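Local structure of racemase, putative (Roseobacter denitrificans, 3TCS) at residues P306-A309 / V314-F317. The protein binds magnesium and probably acts as a hydro-lyase or racemase of the enolase superfamily, though its reaction is not established. Sequence-based numbering, arbitrary orientation.
Sequences PHCA and VTLF. With DAL (D-alanine), chain L.
OG1 of T315 takes part in two hydrogen bonds, one with the carbonyl O of N310 in the connecting loop and one with a water that lies 2.9 Å from it and 2.7 Å from O of C308, donating to both. No direct hydrogen bond joins 306-309 to 314-317, and this water bridges them. C308 turns its CB toward the helix, where it packs 3.8 Å from CA of T315 and 3.9 Å from CG2 of V314. With SG placed between the backbone N and the carbonyl carbon (chi1 41°), the sulfur lies beside T315, 4.0 Å from its CA. The pairing joins the first turn of helix 314-322 to the loop before it, within the C-terminal barrel domain of the mandelate racemase/muconate lactonizing enzyme family. H307 and A309 point away from the helix and line the D-alanine pocket: CD2 of H307 approaches the ligand N at 3.1 Å, at the ring edge, and CB of A309 meets the ligand CB at 3.6 Å. On the imidazole, ND1 is hydrogen-bonded to OD2 of D280, while the backbone N of A309 lies over one ring face, offset toward the rim. Replacing H307 by an alanine would probably leave D280 without its imidazole mate and open a gap beside D-alanine. The magnesium ligand E257 also touches H307, and the backbone N of C308 is hydrogen-bonded to OE1 of E333, another residue of the pocket.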
ATOM      1  N   PRO B 306      -5.640 -13.094  15.724  1.00  7.30           N
ATOM      2  CA  PRO B 306      -5.569 -12.879  14.279  1.00  7.75           C
ATOM      3  C   PRO B 306      -6.873 -12.932  13.501  1.00  7.81           C
ATOM      4  O   PRO B 306      -7.858 -13.546  13.919  1.00  8.67           O
ATOM      5  CB  PRO B 306      -4.594 -13.962  13.809  1.00  8.10           C
ATOM      6  CG  PRO B 306      -3.761 -14.249  15.038  1.00  9.92           C
ATOM      7  CD  PRO B 306      -4.803 -14.239  16.124  1.00  7.33           C
ATOM      8  N   HIS B 307      -6.849 -12.276  12.351  1.00  8.08           N
ATOM      9  CA  HIS B 307      -7.976 -12.253  11.439  1.00  8.11           C
ATOM     10  C   HIS B 307      -7.725 -13.315  10.365  1.00  8.28           C
ATOM     11  O   HIS B 307      -6.637 -13.394   9.811  1.00  8.68           O
ATOM     12  CB  HIS B 307      -8.087 -10.868  10.789  1.00  9.89           C
ATOM     13  CG  HIS B 307      -8.929 -10.834   9.550  1.00  8.35           C
ATOM     14  ND1 HIS B 307      -8.461 -11.239   8.318  1.00 11.04           N
ATOM     15  CD2 HIS B 307     -10.203 -10.420   9.351  1.00 10.00           C
ATOM     16  CE1 HIS B 307      -9.411 -11.073   7.413  1.00 11.98           C
ATOM     17  NE2 HIS B 307     -10.477 -10.577   8.014  1.00  9.42           N
ATOM     18  N   CYS B 308      -8.728 -14.151  10.117  1.00  8.48           N
ATOM     19  CA  CYS B 308      -8.688 -15.174   9.069  1.00  8.75           C
ATOM     20  C   CYS B 308     -10.167 -15.382   8.782  1.00  9.10           C
ATOM     21  O   CYS B 308     -10.896 -15.947   9.594  1.00 10.78           O
ATOM     22  CB  CYS B 308      -7.969 -16.467   9.522  1.00  7.52           C
ATOM     23  SG  CYS B 308      -8.246 -17.123  11.191  1.00 10.55           S
ATOM     24  N   ALA B 309     -10.605 -14.901   7.620  1.00  9.45           N
ATOM     25  CA  ALA B 309     -12.022 -14.924   7.269  1.00 10.12           C
ATOM     26  C   ALA B 309     -12.553 -15.900   6.224  1.00  8.71           C
ATOM     27  O   ALA B 309     -13.690 -15.755   5.777  1.00  8.25           O
ATOM     28  CB  ALA B 309     -12.450 -13.508   6.893  1.00  8.71           C
ATOM     29  N   VAL B 314      -5.457 -19.396   4.924  1.00  7.28           N
ATOM     30  CA  VAL B 314      -5.253 -18.377   5.951  1.00  6.38           C
ATOM     31  C   VAL B 314      -5.669 -18.843   7.352  1.00  8.29           C
ATOM     32  O   VAL B 314      -4.991 -18.544   8.340  1.00  8.16           O
ATOM     33  CB  VAL B 314      -5.981 -17.057   5.577  1.00  7.06           C
ATOM     34  CG1 VAL B 314      -7.499 -17.249   5.580  1.00  5.75           C
ATOM     35  CG2 VAL B 314      -5.554 -15.943   6.517  1.00  6.68           C
ATOM     36  N   THR B 315      -6.764 -19.592   7.440  1.00  7.14           N
ATOM     37  CA  THR B 315      -7.230 -20.064   8.738  1.00  6.64           C
ATOM     38  C   THR B 315      -6.271 -21.091   9.342  1.00  6.78           C
ATOM     39  O   THR B 315      -5.997 -21.055  10.546  1.00  5.65           O
ATOM     40  CB  THR B 315      -8.654 -20.648   8.628  1.00  6.80           C
ATOM     41  OG1 THR B 315      -9.550 -19.625   8.176  1.00  6.58           O
ATOM     42  CG2 THR B 315      -9.139 -21.148   9.985  1.00  7.48           C
ATOM     43  N   LEU B 316      -5.745 -21.986   8.508  1.00  5.60           N
ATOM     44  CA  LEU B 316      -4.802 -23.004   8.970  1.00  6.05           C
ATOM     45  C   LEU B 316      -3.497 -22.364   9.438  1.00  5.96           C
ATOM     46  O   LEU B 316      -2.935 -22.757  10.466  1.00  5.81           O
ATOM     47  CB  LEU B 316      -4.501 -24.009   7.852  1.00  5.77           C
ATOM     48  CG  LEU B 316      -3.542 -25.160   8.185  1.00  7.61           C
ATOM     49  CD1 LEU B 316      -4.052 -25.937   9.400  1.00  8.18           C
ATOM     50  CD2 LEU B 316      -3.415 -26.088   6.976  1.00  8.58           C
ATOM     51  N   PHE B 317      -3.009 -21.379   8.686  1.00  6.36           N
ATOM     52  CA  PHE B 317      -1.776 -20.704   9.074  1.00  6.64           C
ATOM     53  C   PHE B 317      -1.956 -20.094  10.459  1.00  6.39           C
ATOM     54  O   PHE B 317      -1.045 -20.120  11.288  1.00  6.81           O
ATOM     55  CB  PHE B 317      -1.422 -19.580   8.100  1.00  5.44           C
ATOM     56  CG  PHE B 317      -1.187 -20.038   6.686  1.00  7.80           C
ATOM     57  CD1 PHE B 317      -0.761 -21.336   6.414  1.00  5.36           C
ATOM     58  CD2 PHE B 317      -1.335 -19.145   5.631  1.00  6.85           C
ATOM     59  CE1 PHE B 317      -0.479 -21.737   5.098  1.00  9.04           C
ATOM     60  CE2 PHE B 317      -1.051 -19.534   4.309  1.00  9.09           C
ATOM     61  CZ  PHE B 317      -0.624 -20.830   4.047  1.00  8.16           C
TER
HETATM   62  N   DAL L 370     -12.748 -10.019  11.151  1.00 11.02           N
HETATM   63  CA  DAL L 370     -13.799  -9.998  10.118  1.00 13.70           C
HETATM   64  CB  DAL L 370     -13.807 -11.305   9.337  1.00  9.29           C
HETATM   65  C   DAL L 370     -13.555  -8.869   9.175  1.00 13.37           C
HETATM   66  O   DAL L 370     -13.529  -7.751   9.577  1.00 20.29           O
HETATM   67  O   HOH W   1     -12.030 -18.323   8.925  1.00  9.10           O